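Local atomic coordinates of penicillin-binding protein PbpB (Mycobacterium tuberculosis, PDB entry 6KGU), a protein that takes part in building cross-linked peptidoglycan of the mycobacterial cell wall from lipid intermediates and is inactivated by beta-lactam antibiotics. Residues Asn25-Ala37 with Ala120-Leu133. Residues are numbered along the deposited sequence; the frame is centred on the assembly and turned at random.
Sequences NNDRLAFTIEARA and AERQDLRQYPGGSL
On the face of the antiparallel strand pair that carries F31, I33 and A35, the F31 ring lies against Q127, whose CB sits over one ring face, 3.8 Å from the centroid, in a CH-pi contact. The opposite face is covered by the guanidinium of R28, with NH1 over the ring centre. A chi1 of 68° sets F31 CG between its own N and C and turns the ring across toward Q127 and P129. Further along, L125 CB meets I33 CG1 at 3.7 Å, and L125 CD1 touches A35 CB at 3.5 Å. The other face, with T32, E34, R36, R122, D124 and R126, is largely polar. R126 NH1 donates to T32 OG1 at 2.8 Å, the hydroxyl tilted 23° from the guanidinium plane, while A30 CB lies over a guanidinium face. E34 OE2 reaches R122 NH2 at 2.7 Å in a salt bridge whose hydrogen bond is weak, the carboxylate and guanidinium planes nearly perpendicular; R36 NH1 bridges to E34 OE1, and D124 OD1 sits over a face of the R122 guanidinium, a pairing of charges with no N-H directed at it, which completes a four-residue salt-bridge network. Strands 31-36 and 122-127 pair antiparallel at one edge of the mixed sheet in the PBP dimerisation domain region, far from the transpeptidase active site. The central pair I33–L125 has both bonds nearly straight, with L125 N 2.7 Å from I33 O. Just before F31, strand 28-36 is broken by a classic beta bulge, in which L29 and A30 together pair with I21, and a water links L29 O to G130 N. E152 takes both R126 NE and Y128 OH, holding that arginine beside A30, whose CB packs 3.5 Å from Y128 CE1.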
ATOM      1  N   ASN A  25       8.816   7.340  17.804  1.00 36.19           N
ATOM      2  CA  ASN A  25       9.926   7.482  18.734  1.00 38.73           C
ATOM      3  C   ASN A  25      10.061   8.902  19.262  1.00 37.09           C
ATOM      4  O   ASN A  25      11.125   9.267  19.764  1.00 37.72           O
ATOM      5  CB  ASN A  25      11.218   7.029  18.059  1.00 36.31           C
ATOM      6  CG  ASN A  25      11.115   5.620  17.508  1.00 39.08           C
ATOM      7  OD1 ASN A  25      10.669   4.705  18.205  1.00 41.96           O
ATOM      8  ND2 ASN A  25      11.529   5.436  16.261  1.00 41.60           N
ATOM      9  N   ASN A  26       9.006   9.706  19.139  1.00 36.87           N
ATOM     10  CA  ASN A  26       8.936  11.080  19.623  1.00 40.39           C
ATOM     11  C   ASN A  26       9.850  12.036  18.872  1.00 38.34           C
ATOM     12  O   ASN A  26      10.094  13.144  19.336  1.00 40.26           O
ATOM     13  CB  ASN A  26       9.210  11.157  21.129  1.00 42.50           C
ATOM     14  CG  ASN A  26       7.952  10.999  21.934  1.00 53.96           C
ATOM     15  OD1 ASN A  26       7.447   9.887  22.114  1.00 49.34           O
ATOM     16  ND2 ASN A  26       7.411  12.119  22.405  1.00 63.23           N
ATOM     17  N   ASP A  27      10.339  11.657  17.702  1.00 35.19           N
ATOM     18  CA  ASP A  27      11.022  12.616  16.843  1.00 34.65           C
ATOM     19  C   ASP A  27      10.008  13.597  16.267  1.00 36.04           C
ATOM     20  O   ASP A  27       9.004  13.191  15.676  1.00 37.12           O
ATOM     21  CB  ASP A  27      11.756  11.886  15.723  1.00 40.32           C
ATOM     22  CG  ASP A  27      12.695  12.787  14.966  1.00 46.97           C
ATOM     23  OD1 ASP A  27      13.437  13.550  15.621  1.00 54.73           O
ATOM     24  OD2 ASP A  27      12.675  12.750  13.712  1.00 50.61           O
ATOM     25  N   ARG A  28      10.258  14.892  16.446  1.00 38.85           N
ATOM     26  CA  ARG A  28       9.239  15.886  16.134  1.00 39.11           C
ATOM     27  C   ARG A  28       9.067  16.048  14.630  1.00 39.86           C
ATOM     28  O   ARG A  28      10.045  16.149  13.885  1.00 37.15           O
ATOM     29  CB  ARG A  28       9.592  17.226  16.773  1.00 42.30           C
ATOM     30  CG  ARG A  28       9.556  17.195  18.304  1.00 42.72           C
ATOM     31  CD  ARG A  28       9.962  18.540  18.895  1.00 48.04           C
ATOM     32  NE  ARG A  28      11.318  18.924  18.507  1.00 45.68           N
ATOM     33  CZ  ARG A  28      11.876  20.095  18.798  1.00 53.35           C
ATOM     34  NH1 ARG A  28      11.188  21.015  19.477  1.00 44.04           N
ATOM     35  NH2 ARG A  28      13.121  20.349  18.407  1.00 53.38           N
ATOM     36  N   LEU A  29       7.813  16.063  14.188  1.00 38.18           N
ATOM     37  CA  LEU A  29       7.442  16.456  12.835  1.00 33.39           C
ATOM     38  C   LEU A  29       6.888  17.870  12.778  1.00 35.01           C
ATOM     39  O   LEU A  29       7.163  18.605  11.829  1.00 31.22           O
ATOM     40  CB  LEU A  29       6.409  15.471  12.268  1.00 36.43           C
ATOM     41  CG  LEU A  29       6.965  14.069  12.005  1.00 31.12           C
ATOM     42  CD1 LEU A  29       5.850  13.015  11.903  1.00 31.71           C
ATOM     43  CD2 LEU A  29       7.838  14.074  10.745  1.00 30.50           C
ATOM     44  N   ALA A  30       6.112  18.273  13.780  1.00 33.67           N
ATOM     45  CA  ALA A  30       5.574  19.619  13.800  1.00 31.88           C
ATOM     46  C   ALA A  30       5.477  20.052  15.253  1.00 35.38           C
ATOM     47  O   ALA A  30       4.998  19.288  16.092  1.00 32.61           O
ATOM     48  CB  ALA A  30       4.202  19.687  13.115  1.00 33.89           C
ATOM     49  N   PHE A  31       5.930  21.267  15.545  1.00 36.63           N
ATOM     50  CA  PHE A  31       5.830  21.808  16.893  1.00 35.89           C
ATOM     51  C   PHE A  31       5.817  23.325  16.803  1.00 41.87           C
ATOM     52  O   PHE A  31       6.211  23.912  15.789  1.00 36.56           O
ATOM     53  CB  PHE A  31       6.973  21.313  17.789  1.00 36.80           C
ATOM     54  CG  PHE A  31       8.324  21.839  17.406  1.00 40.29           C
ATOM     55  CD1 PHE A  31       8.786  23.049  17.915  1.00 40.30           C
ATOM     56  CD2 PHE A  31       9.149  21.115  16.558  1.00 38.45           C
ATOM     57  CE1 PHE A  31      10.032  23.537  17.565  1.00 39.24           C
ATOM     58  CE2 PHE A  31      10.400  21.596  16.202  1.00 43.11           C
ATOM     59  CZ  PHE A  31      10.846  22.806  16.709  1.00 43.77           C
ATOM     60  N   THR A  32       5.362  23.959  17.882  1.00 35.98           N
ATOM     61  CA  THR A  32       5.141  25.398  17.902  1.00 41.88           C
ATOM     62  C   THR A  32       6.182  26.089  18.775  1.00 42.46           C
ATOM     63  O   THR A  32       6.577  25.566  19.819  1.00 46.27           O
ATOM     64  CB  THR A  32       3.725  25.700  18.388  1.00 42.17           C
ATOM     65  OG1 THR A  32       2.786  25.259  17.396  1.00 40.50           O
ATOM     66  CG2 THR A  32       3.523  27.192  18.659  1.00 43.70           C
ATOM     67  N   ILE A  33       6.657  27.248  18.324  1.00 43.39           N
ATOM     68  CA  ILE A  33       7.489  28.126  19.142  1.00 44.17           C
ATOM     69  C   ILE A  33       6.790  29.472  19.277  1.00 46.71           C
ATOM     70  O   ILE A  33       6.085  29.932  18.375  1.00 48.59           O
ATOM     71  CB  ILE A  33       8.916  28.321  18.576  1.00 47.03           C
ATOM     72  CG1 ILE A  33       8.883  29.306  17.391  1.00 52.28           C
ATOM     73  CG2 ILE A  33       9.521  26.998  18.188  1.00 48.38           C
ATOM     74  CD1 ILE A  33      10.192  29.399  16.582  1.00 53.04           C
ATOM     75  N   GLU A  34       6.993  30.107  20.425  1.00 55.17           N
ATOM     76  CA  GLU A  34       6.430  31.429  20.656  1.00 58.54           C
ATOM     77  C   GLU A  34       7.312  32.494  20.027  1.00 53.78           C
ATOM     78  O   GLU A  34       8.537  32.463  20.155  1.00 54.40           O
ATOM     79  CB  GLU A  34       6.284  31.700  22.151  1.00 57.99           C
ATOM     80  CG  GLU A  34       4.933  31.337  22.711  1.00 63.09           C
ATOM     81  CD  GLU A  34       4.698  31.958  24.076  1.00 74.26           C
ATOM     82  OE1 GLU A  34       5.075  33.139  24.273  1.00 70.68           O
ATOM     83  OE2 GLU A  34       4.125  31.267  24.944  1.00 70.50           O
ATOM     84  N   ALA A  35       6.685  33.437  19.335  1.00 51.44           N
ATOM     85  CA  ALA A  35       7.397  34.596  18.819  1.00 57.87           C
ATOM     86  C   ALA A  35       6.514  35.822  19.019  1.00 66.42           C
ATOM     87  O   ALA A  35       5.504  35.777  19.731  1.00 61.80           O
ATOM     88  CB  ALA A  35       7.786  34.402  17.350  1.00 51.93           C
ATOM     89  N   ARG A  36       6.892  36.925  18.375  1.00 64.66           N
ATOM     90  CA  ARG A  36       6.174  38.179  18.529  1.00 67.97           C
ATOM     91  C   ARG A  36       6.039  38.879  17.185  1.00 67.17           C
ATOM     92  O   ARG A  36       6.861  38.696  16.285  1.00 69.53           O
ATOM     93  CB  ARG A  36       6.866  39.101  19.540  1.00 68.90           C
ATOM     94  CG  ARG A  36       6.213  39.094  20.914  1.00 73.38           C
ATOM     95  CD  ARG A  36       6.689  37.923  21.756  1.00 77.96           C
ATOM     96  NE  ARG A  36       5.645  37.437  22.652  1.00 77.93           N
ATOM     97  CZ  ARG A  36       5.862  36.596  23.657  1.00 83.63           C
ATOM     98  NH1 ARG A  36       4.854  36.203  24.427  1.00 85.85           N
ATOM     99  NH2 ARG A  36       7.092  36.156  23.896  1.00 80.18           N
ATOM    100  N   ALA A  37       4.982  39.679  17.062  1.00 64.82           N
ATOM    101  CA  ALA A  37       4.743  40.486  15.870  1.00 65.35           C
ATOM    102  C   ALA A  37       4.891  41.972  16.186  1.00 69.45           C
ATOM    103  O   ALA A  37       4.755  42.387  17.338  1.00 73.43           O
ATOM    104  CB  ALA A  37       3.371  40.204  15.306  1.00 58.14           C
ATOM    105  N   ALA A 120      -1.728  42.637  18.534  1.00 68.53           N
ATOM    106  CA  ALA A 120      -1.578  41.267  18.061  1.00 67.55           C
ATOM    107  C   ALA A 120      -0.141  40.812  18.236  1.00 69.64           C
ATOM    108  O   ALA A 120       0.438  40.211  17.330  1.00 78.67           O
ATOM    109  CB  ALA A 120      -1.998  41.158  16.600  1.00 68.04           C
ATOM    110  N   GLU A 121       0.435  41.083  19.409  1.00 67.85           N
ATOM    111  CA  GLU A 121       1.887  41.028  19.539  1.00 72.53           C
ATOM    112  C   GLU A 121       2.414  39.600  19.652  1.00 73.43           C
ATOM    113  O   GLU A 121       3.368  39.234  18.957  1.00 68.69           O
ATOM    114  CB  GLU A 121       2.352  41.866  20.731  1.00 74.47           C
ATOM    115  CG  GLU A 121       3.863  41.928  20.819  1.00 77.74           C
ATOM    116  CD  GLU A 121       4.367  43.116  21.598  1.00 90.39           C
ATOM    117  OE1 GLU A 121       4.183  43.131  22.834  1.00 97.81           O
ATOM    118  OE2 GLU A 121       4.946  44.035  20.971  1.00 89.15           O
ATOM    119  N   ARG A 122       1.842  38.782  20.533  1.00 74.35           N
ATOM    120  CA  ARG A 122       2.277  37.394  20.607  1.00 73.17           C
ATOM    121  C   ARG A 122       1.876  36.655  19.336  1.00 67.80           C
ATOM    122  O   ARG A 122       0.774  36.838  18.812  1.00 61.73           O
ATOM    123  CB  ARG A 122       1.690  36.690  21.829  1.00 71.51           C
ATOM    124  CG  ARG A 122       2.204  35.260  21.997  1.00 73.98           C
ATOM    125  CD  ARG A 122       1.578  34.573  23.194  1.00 72.82           C
ATOM    126  NE  ARG A 122       2.067  33.210  23.385  1.00 72.95           N
ATOM    127  CZ  ARG A 122       1.294  32.128  23.349  1.00 70.39           C
ATOM    128  NH1 ARG A 122      -0.004  32.256  23.121  1.00 66.12           N
ATOM    129  NH2 ARG A 122       1.812  30.922  23.543  1.00 66.77           N
ATOM    130  N   GLN A 123       2.787  35.823  18.834  1.00 65.11           N
ATOM    131  CA  GLN A 123       2.572  35.124  17.573  1.00 62.08           C
ATOM    132  C   GLN A 123       3.269  33.776  17.649  1.00 56.71           C
ATOM    133  O   GLN A 123       4.495  33.723  17.771  1.00 56.49           O
ATOM    134  CB  GLN A 123       3.108  35.951  16.405  1.00 62.82           C
ATOM    135  CG  GLN A 123       2.785  35.407  15.028  1.00 65.84           C
ATOM    136  CD  GLN A 123       3.596  36.091  13.940  1.00 67.67           C
ATOM    137  OE1 GLN A 123       4.713  36.547  14.179  1.00 66.03           O
ATOM    138  NE2 GLN A 123       3.032  36.174  12.743  1.00 70.68           N
ATOM    139  N   ASP A 124       2.495  32.699  17.583  1.00 50.01           N
ATOM    140  CA  ASP A 124       3.035  31.349  17.652  1.00 51.48           C
ATOM    141  C   ASP A 124       3.440  30.883  16.260  1.00 46.93           C
ATOM    142  O   ASP A 124       2.659  31.003  15.313  1.00 46.43           O
ATOM    143  CB  ASP A 124       1.999  30.402  18.252  1.00 52.01           C
ATOM    144  CG  ASP A 124       1.930  30.498  19.765  1.00 57.51           C
ATOM    145  OD1 ASP A 124       2.457  31.480  20.329  1.00 60.41           O
ATOM    146  OD2 ASP A 124       1.347  29.591  20.392  1.00 58.22           O
ATOM    147  N   LEU A 125       4.661  30.364  16.136  1.00 47.21           N
ATOM    148  CA  LEU A 125       5.216  29.927  14.857  1.00 44.33           C
ATOM    149  C   LEU A 125       5.262  28.405  14.806  1.00 42.91           C
ATOM    150  O   LEU A 125       5.903  27.773  15.650  1.00 42.97           O
ATOM    151  CB  LEU A 125       6.619  30.489  14.647  1.00 48.38           C
ATOM    152  CG  LEU A 125       6.797  31.995  14.810  1.00 53.48           C
ATOM    153  CD1 LEU A 125       8.249  32.367  14.535  1.00 50.85           C
ATOM    154  CD2 LEU A 125       5.845  32.731  13.884  1.00 48.23           C
ATOM    155  N   ARG A 126       4.603  27.825  13.809  1.00 35.68           N
ATOM    156  CA  ARG A 126       4.653  26.384  13.601  1.00 40.28           C
ATOM    157  C   ARG A 126       5.961  26.013  12.908  1.00 36.61           C
ATOM    158  O   ARG A 126       6.361  26.661  11.936  1.00 40.61           O
ATOM    159  CB  ARG A 126       3.452  25.929  12.770  1.00 36.64           C
ATOM    160  CG  ARG A 126       3.157  24.441  12.876  1.00 34.31           C
ATOM    161  CD  ARG A 126       2.810  24.061  14.322  1.00 34.46           C
ATOM    162  NE  ARG A 126       2.156  22.756  14.408  1.00 35.56           N
ATOM    163  CZ  ARG A 126       2.022  22.050  15.526  1.00 37.32           C
ATOM    164  NH1 ARG A 126       2.505  22.528  16.669  1.00 32.70           N
ATOM    165  NH2 ARG A 126       1.417  20.861  15.494  1.00 31.55           N
ATOM    166  N   GLN A 127       6.635  24.987  13.419  1.00 34.34           N
ATOM    167  CA  GLN A 127       7.926  24.541  12.909  1.00 35.52           C
ATOM    168  C   GLN A 127       7.788  23.155  12.299  1.00 34.46           C
ATOM    169  O   GLN A 127       7.196  22.267  12.915  1.00 34.42           O
ATOM    170  CB  GLN A 127       8.968  24.495  14.031  1.00 37.77           C
ATOM    171  CG  GLN A 127       9.105  25.801  14.780  1.00 45.76           C
ATOM    172  CD  GLN A 127       9.619  26.903  13.892  1.00 42.14           C
ATOM    173  OE1 GLN A 127       8.921  27.866  13.614  1.00 48.77           O
ATOM    174  NE2 GLN A 127      10.843  26.758  13.429  1.00 43.31           N
ATOM    175  N   TYR A 128       8.372  22.966  11.109  1.00 32.51           N
ATOM    176  CA  TYR A 128       8.406  21.677  10.419  1.00 34.06           C
ATOM    177  C   TYR A 128       9.875  21.371  10.178  1.00 30.34           C
ATOM    178  O   TYR A 128      10.401  21.639   9.092  1.00 33.27           O
ATOM    179  CB  TYR A 128       7.605  21.696   9.111  1.00 34.19           C
ATOM    180  CG  TYR A 128       6.140  21.974   9.341  1.00 33.85           C
ATOM    181  CD1 TYR A 128       5.273  20.953   9.725  1.00 29.90           C
ATOM    182  CD2 TYR A 128       5.628  23.266   9.218  1.00 33.41           C
ATOM    183  CE1 TYR A 128       3.929  21.210   9.969  1.00 31.74           C
ATOM    184  CE2 TYR A 128       4.290  23.536   9.464  1.00 30.99           C
ATOM    185  CZ  TYR A 128       3.446  22.503   9.838  1.00 33.61           C
ATOM    186  OH  TYR A 128       2.112  22.755  10.074  1.00 30.95           O
ATOM    187  N   PRO A 129      10.579  20.852  11.184  1.00 35.05           N
ATOM    188  CA  PRO A 129      12.033  20.695  11.049  1.00 36.40           C
ATOM    189  C   PRO A 129      12.434  19.770   9.913  1.00 42.87           C
ATOM    190  O   PRO A 129      13.544  19.916   9.391  1.00 36.28           O
ATOM    191  CB  PRO A 129      12.455  20.135  12.415  1.00 41.40           C
ATOM    192  CG  PRO A 129      11.212  19.469  12.943  1.00 41.52           C
ATOM    193  CD  PRO A 129      10.079  20.347  12.475  1.00 36.56           C
ATOM    194  N   GLY A 130      11.568  18.848   9.496  1.00 32.83           N
ATOM    195  CA  GLY A 130      11.863  17.994   8.361  1.00 33.72           C
ATOM    196  C   GLY A 130      11.385  18.513   7.025  1.00 33.47           C
ATOM    197  O   GLY A 130      11.530  17.820   6.014  1.00 37.00           O
ATOM    198  N   GLY A 131      10.826  19.714   6.974  1.00 32.10           N
ATOM    199  CA  GLY A 131      10.388  20.258   5.703  1.00 30.74           C
ATOM    200  C   GLY A 131       9.286  19.396   5.119  1.00 35.51           C
ATOM    201  O   GLY A 131       8.231  19.201   5.725  1.00 34.15           O
ATOM    202  N   SER A 132       9.531  18.844   3.931  1.00 35.74           N
ATOM    203  CA  SER A 132       8.530  18.027   3.257  1.00 32.74           C
ATOM    204  C   SER A 132       8.348  16.649   3.893  1.00 28.57           C
ATOM    205  O   SER A 132       7.433  15.922   3.487  1.00 31.67           O
ATOM    206  CB  SER A 132       8.904  17.867   1.774  1.00 27.60           C
ATOM    207  OG  SER A 132      10.021  17.010   1.644  1.00 30.84           O
ATOM    208  N   LEU A 133       9.169  16.269   4.870  1.00 29.60           N
ATOM    209  CA  LEU A 133       9.123  14.898   5.383  1.00 30.92           C
ATOM    210  C   LEU A 133       7.729  14.539   5.905  1.00 32.49           C
ATOM    211  O   LEU A 133       7.208  15.183   6.825  1.00 30.70           O
ATOM    212  CB  LEU A 133      10.155  14.708   6.490  1.00 29.37           C
ATOM    213  CG  LEU A 133      10.170  13.322   7.160  1.00 29.21           C
ATOM    214  CD1 LEU A 133      10.650  12.271   6.176  1.00 25.27           C
ATOM    215  CD2 LEU A 133      11.072  13.304   8.406  1.00 31.49           C
TER
HETATM  216  O   HOH W   1       9.045  18.106  10.062  1.00 30.14           O
HETATM  217  O   HOH W   2       3.807  22.174  19.708  1.00 36.97           O